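Local coordinates for regulatory protein ASNC (Escherichia coli, PDB 2CG4), which binds DNA as a transcription regulator, activating asnA, controlling its own gene and repressing gidA expression after transcription, at residues 90-95 against 124-129; 12-17 against 44-49. The protein carries 1 engineered substitution. All coordinates share one frame; numbering follows the deposited sequence.

Contact 1. Residues 90-95 against 124-129. With ASN (asparagine), chain C.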
loop_
_atom_site.group_PDB
_atom_site.type_symbol
_atom_site.label_atom_id
_atom_site.label_comp_id
_atom_site.label_asym_id
_atom_site.label_seq_id
_atom_site.Cartn_x
_atom_site.Cartn_y
_atom_site.Cartn_z
ATOM N N GLU A 90 24.717 11.031 7.295
ATOM C CA GLU A 90 25.675 11.784 6.492
ATOM C C GLU A 90 27.116 11.375 6.806
ATOM O O GLU A 90 27.998 11.493 5.964
ATOM C CB GLU A 90 25.449 13.303 6.639
ATOM C CG GLU A 90 26.576 14.072 7.316
ATOM C CD GLU A 90 27.676 14.508 6.361
ATOM O OE1 GLU A 90 27.377 14.886 5.208
ATOM O OE2 GLU A 90 28.852 14.483 6.767
ATOM N N SER A 91 27.338 10.867 8.012
ATOM C CA SER A 91 28.637 10.299 8.385
ATOM C C SER A 91 29.024 9.048 7.582
ATOM O O SER A 91 30.155 8.568 7.687
ATOM C CB SER A 91 28.676 9.987 9.883
ATOM O OG SER A 91 28.060 11.022 10.626
ATOM N N LEU A 92 28.100 8.523 6.788
ATOM C CA LEU A 92 28.338 7.266 6.085
ATOM C C LEU A 92 28.734 7.505 4.637
ATOM O O LEU A 92 28.047 8.220 3.911
ATOM C CB LEU A 92 27.106 6.358 6.156
ATOM C CG LEU A 92 26.595 6.024 7.561
ATOM C CD1 LEU A 92 25.223 5.360 7.523
ATOM C CD2 LEU A 92 27.609 5.166 8.308
ATOM N N ASP A 93 29.840 6.889 4.221
ATOM C CA ASP A 93 30.408 7.116 2.895
ATOM C C ASP A 93 29.639 6.400 1.786
ATOM O O ASP A 93 29.745 6.762 0.618
ATOM C CB ASP A 93 31.876 6.675 2.862
ATOM C CG ASP A 93 32.776 7.567 3.706
ATOM O OD1 ASP A 93 32.404 8.745 3.941
ATOM O OD2 ASP A 93 33.853 7.082 4.132
ATOM N N GLU A 94 28.881 5.374 2.160
ATOM C CA GLU A 94 28.114 4.586 1.200
ATOM C C GLU A 94 26.844 5.329 0.762
ATOM O O GLU A 94 26.287 5.064 -0.317
ATOM C CB GLU A 94 27.778 3.211 1.792
ATOM C CG GLU A 94 27.874 3.158 3.314
ATOM C CD GLU A 94 29.266 2.808 3.821
ATOM O OE1 GLU A 94 29.974 2.050 3.129
ATOM O OE2 GLU A 94 29.647 3.276 4.917
ATOM N N VAL A 95 26.416 6.270 1.604
ATOM C CA VAL A 95 25.336 7.195 1.281
ATOM C C VAL A 95 25.857 8.344 0.437
ATOM O O VAL A 95 26.517 9.247 0.971
ATOM C CB VAL A 95 24.742 7.823 2.542
ATOM C CG1 VAL A 95 23.599 8.746 2.173
ATOM C CG2 VAL A 95 24.305 6.745 3.547
ATOM N N ILE A 124 22.244 -3.328 8.063
ATOM C CA ILE A 124 22.049 -3.880 9.396
ATOM C C ILE A 124 22.878 -3.126 10.430
ATOM O O ILE A 124 22.387 -2.776 11.498
ATOM C CB ILE A 124 22.356 -5.396 9.428
ATOM C CG1 ILE A 124 21.440 -6.144 8.446
ATOM C CG2 ILE A 124 22.173 -5.955 10.833
ATOM C CD1 ILE A 124 21.651 -7.654 8.400
ATOM N N ASN A 125 24.130 -2.838 10.086
ATOM C CA ASN A 125 25.108 -2.391 11.069
ATOM C C ASN A 125 25.356 -0.887 11.084
ATOM O O ASN A 125 25.785 -0.347 12.106
ATOM C CB ASN A 125 26.419 -3.149 10.893
ATOM C CG ASN A 125 26.281 -4.613 11.236
ATOM O OD1 ASN A 125 25.842 -4.970 12.331
ATOM N ND2 ASN A 125 26.637 -5.471 10.293
ATOM N N LYS A 126 25.082 -0.215 9.968
ATOM C CA LYS A 126 25.317 1.226 9.888
ATOM C C LYS A 126 24.036 2.050 9.798
ATOM O O LYS A 126 23.904 3.076 10.474
ATOM C CB LYS A 126 26.256 1.567 8.726
ATOM C CG LYS A 126 27.671 1.023 8.895
ATOM C CD LYS A 126 28.476 1.201 7.614
ATOM C CE LYS A 126 29.870 0.603 7.725
ATOM N NZ LYS A 126 30.811 1.223 6.746
ATOM N N ILE A 127 23.096 1.612 8.966
ATOM C CA ILE A 127 21.876 2.382 8.723
ATOM C C ILE A 127 20.783 2.039 9.739
ATOM O O ILE A 127 20.157 2.924 10.323
ATOM C CB ILE A 127 21.345 2.179 7.272
ATOM C CG1 ILE A 127 22.321 2.767 6.252
ATOM C CG2 ILE A 127 19.960 2.794 7.107
ATOM C CD1 ILE A 127 22.064 2.320 4.820
ATOM N N GLN A 128 20.563 0.746 9.945
ATOM C CA GLN A 128 19.445 0.254 10.742
ATOM C C GLN A 128 19.714 0.390 12.240
ATOM O O GLN A 128 18.795 0.278 13.071
ATOM C CB GLN A 128 19.230 -1.213 10.417
ATOM C CG GLN A 128 17.802 -1.641 10.332
ATOM C CD GLN A 128 17.545 -2.552 9.144
ATOM O OE1 GLN A 128 16.774 -2.215 8.253
ATOM N NE2 GLN A 128 18.190 -3.712 9.133
ATOM N N THR A 129 20.983 0.593 12.582
ATOM C CA THR A 129 21.366 0.815 13.969
ATOM C C THR A 129 21.059 2.251 14.357
ATOM O O THR A 129 20.983 2.556 15.537
ATOM C CB THR A 129 22.864 0.504 14.232
ATOM O OG1 THR A 129 23.678 1.143 13.241
ATOM C CG2 THR A 129 23.120 -0.994 14.196
HETATM N N ASN C . 13.038 -4.265 4.368
HETATM C CA ASN C . 14.406 -3.698 4.553
HETATM C C ASN C . 14.852 -2.870 3.379
HETATM O O ASN C . 14.638 -3.233 2.216
HETATM C CB ASN C . 15.419 -4.796 4.820
HETATM C CG ASN C . 15.195 -5.459 6.145
HETATM O OD1 ASN C . 15.191 -4.804 7.189
HETATM N ND2 ASN C . 14.984 -6.763 6.116
HETATM O OXT ASN C . 15.417 -1.806 3.600
#
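Leu92 and Lys126 carry most of this contact, which joins the loop before strand 95-101 to helix 116-127 in the Lrp/AsnC ligand-binding domain, an alpha/beta fold with helices packed on a four-stranded antiparallel sheet. Residues 90-95 lead from helix 82-90 into that strand; residues 124-129 lie at the C-terminal part of helix 116-127 and continue into a turn. In the apolar part, Leu92 CD2 lies along the Lys126 side chain, 3.9 Å from Lys126 CB. Leu92 CD1 sits over the Lys126-Ile127 step, 4.0 Å from Lys126 O and 4.1 Å from Ile127 CG1. Among the polar groups, Thr129 OG1 donates to Asn125 O at 2.8 Å from above the carbonyl plane. Gln128 approaches the bound asparagine, whose pocket is completed by Thr136 and Thr138 and by Thr101, Gly103, Tyr105 and Ser106 of a second subunit. The charged part is a hydrogen-bonded salt bridge. Lys126 runs extended beyond CG, and its aliphatic chain passes Leu92 before its amine reaches Glu94, which crosses the lysine at about a right angle. The bend in Glu94 (chi2 -88°) turns the carboxylate to the amine, and Lys126 NZ meets Glu94 OE2 at 3.0 Å, 43° out of the carboxylate plane.

Contact 2. Residues 12-17 against 44-49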
loop_
_atom_site.group_PDB
_atom_site.type_symbol
_atom_site.label_atom_id
_atom_site.label_comp_id
_atom_site.label_asym_id
_atom_site.label_seq_id
_atom_site.Cartn_x
_atom_site.Cartn_y
_atom_site.Cartn_z
ATOM N N GLY A 12 26.179 28.764 -23.883
ATOM C CA GLY A 12 27.131 28.228 -24.849
ATOM C C GLY A 12 28.416 27.784 -24.181
ATOM O O GLY A 12 28.979 26.739 -24.516
ATOM N N ILE A 13 28.880 28.584 -23.231
ATOM C CA ILE A 13 30.070 28.255 -22.454
ATOM C C ILE A 13 29.846 27.002 -21.618
ATOM O O ILE A 13 30.705 26.120 -21.575
ATOM C CB ILE A 13 30.486 29.420 -21.544
ATOM C CG1 ILE A 13 31.091 30.550 -22.382
ATOM C CG2 ILE A 13 31.473 28.948 -20.486
ATOM C CD1 ILE A 13 31.183 31.870 -21.651
ATOM N N LEU A 14 28.683 26.925 -20.972
ATOM C CA LEU A 14 28.358 25.815 -20.078
ATOM C C LEU A 14 28.252 24.486 -20.822
ATOM O O LEU A 14 28.831 23.497 -20.401
ATOM C CB LEU A 14 27.069 26.099 -19.303
ATOM C CG LEU A 14 27.180 27.031 -18.093
ATOM C CD1 LEU A 14 25.912 26.989 -17.262
ATOM C CD2 LEU A 14 28.393 26.702 -17.242
ATOM N N GLU A 15 27.524 24.467 -21.933
ATOM C CA GLU A 15 27.492 23.287 -22.791
ATOM C C GLU A 15 28.901 22.812 -23.171
ATOM O O GLU A 15 29.247 21.640 -22.989
ATOM C CB GLU A 15 26.676 23.557 -24.052
ATOM C CG GLU A 15 26.118 22.295 -24.689
ATOM C CD GLU A 15 25.776 22.476 -26.155
ATOM O OE1 GLU A 15 25.845 21.480 -26.908
ATOM O OE2 GLU A 15 25.437 23.611 -26.555
ATOM N N ALA A 16 29.708 23.729 -23.695
ATOM C CA ALA A 16 31.108 23.449 -23.992
ATOM C C ALA A 16 31.888 22.827 -22.823
ATOM O O ALA A 16 32.509 21.777 -22.995
ATOM C CB ALA A 16 31.799 24.702 -24.482
ATOM N N LEU A 17 31.867 23.475 -21.656
ATOM C CA LEU A 17 32.739 23.082 -20.540
ATOM C C LEU A 17 32.123 21.959 -19.715
ATOM O O LEU A 17 32.755 21.413 -18.798
ATOM C CB LEU A 17 33.042 24.271 -19.618
ATOM C CG LEU A 17 33.827 25.478 -20.144
ATOM C CD1 LEU A 17 33.861 26.572 -19.088
ATOM C CD2 LEU A 17 35.245 25.092 -20.563
ATOM N N GLU A 44 33.866 33.127 -14.541
ATOM C CA GLU A 44 34.212 33.544 -13.185
ATOM C C GLU A 44 33.007 34.104 -12.434
ATOM O O GLU A 44 32.887 33.936 -11.221
ATOM C CB GLU A 44 35.326 34.592 -13.217
ATOM C CG GLU A 44 36.432 34.362 -12.196
ATOM C CD GLU A 44 35.968 34.516 -10.756
ATOM O OE1 GLU A 44 36.536 35.367 -10.037
ATOM O OE2 GLU A 44 35.045 33.783 -10.336
ATOM N N LYS A 45 32.124 34.783 -13.158
ATOM C CA LYS A 45 30.868 35.241 -12.578
ATOM C C LYS A 45 29.991 34.047 -12.186
ATOM O O LYS A 45 29.472 33.995 -11.072
ATOM C CB LYS A 45 30.130 36.171 -13.545
ATOM C CG LYS A 45 30.606 37.630 -13.518
ATOM C CD LYS A 45 30.158 38.360 -14.786
ATOM C CE LYS A 45 30.881 39.688 -14.979
ATOM N NZ LYS A 45 30.660 40.252 -16.349
ATOM N N MET A 46 29.848 33.086 -13.098
ATOM C CA MET A 46 29.128 31.839 -12.821
ATOM C C MET A 46 29.700 31.040 -11.646
ATOM O O MET A 46 28.960 30.356 -10.953
ATOM C CB MET A 46 29.049 30.967 -14.071
ATOM C CG MET A 46 28.256 31.605 -15.181
ATOM S SD MET A 46 27.882 30.494 -16.547
ATOM C CE MET A 46 29.323 30.711 -17.594
ATOM N N LYS A 47 31.004 31.134 -11.411
ATOM C CA LYS A 47 31.590 30.523 -10.217
ATOM C C LYS A 47 31.148 31.209 -8.924
ATOM O O LYS A 47 30.752 30.532 -7.973
ATOM C CB LYS A 47 33.117 30.468 -10.306
ATOM C CG LYS A 47 33.643 29.435 -11.291
ATOM C CD LYS A 47 35.153 29.294 -11.201
ATOM C CE LYS A 47 35.748 28.974 -12.565
ATOM N NZ LYS A 47 37.217 28.671 -12.505
ATOM N N GLN A 48 31.209 32.541 -8.882
ATOM C CA GLN A 48 30.740 33.292 -7.707
ATOM C C GLN A 48 29.214 33.234 -7.533
ATOM O O GLN A 48 28.710 33.231 -6.403
ATOM C CB GLN A 48 31.229 34.741 -7.754
ATOM N N ALA A 49 28.486 33.181 -8.648
ATOM C CA ALA A 49 27.057 32.861 -8.634
ATOM C C ALA A 49 26.759 31.505 -7.988
ATOM O O ALA A 49 25.688 31.303 -7.422
ATOM C CB ALA A 49 26.487 32.907 -10.049
#
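Met46 reaches from helix 36-49 to Leu14 and Ile13 of helix 8-19, and its thioether end makes every side-chain contact between the two segments. All of these contacts are apolar, and no hydrogen bond crosses. The sulfur meets the branch point of leucine, with Met46 SD 3.9 Å from Leu14 CG and also 3.9 Å from Leu14 CD2; Leu14 CD1 follows at 4.1 Å. The two side chains run antiparallel alongside one another, so the sulfur lies beside the isobutyl group. The terminal methyl touches both residues: Met46 CE is 4.0 Å from Ile13 CG2, where the side chains cross at a slant, and 4.1 Å from Leu14 CD2. A bend at the last torsion of Met46 (chi3 -88°) carries CE toward Ile13, aside from the otherwise extended CG-SD run. The span is long, since Leu14 CA and Met46 CA stand 9.5 Å apart. These helices belong to the AsnC-type helix-turn-helix domain, and the contact packs its first helix against the C-terminal part of helix 36-49, whose earlier turns fall in the predicted DNA-binding motif. Around this buried core, Ile52 of strand 52-59 touches both Leu14 and Met46, and Ile57 of a third subunit packs on Leu14.

How the contacts relate
Residues 12-49 of contact 2 precede residues 90-129 of contact 1 along the chain. Their centres lie 35 Å apart, with the middle of the chain between them, and their nearest atoms remain about 21 Å from each other. They share no helix or strand: 12-17 against 44-49 joins two helices of the N-terminal DNA-binding domain, whereas 90-95 against 124-129 belongs to the ligand-binding domain. Strands 52-59 and 68-76 and most of helix 82-90 come between them in sequence. Both touch the third subunit of the eight-chain assembly, although not each other. The two contacts are thus separate packing units, one in each domain.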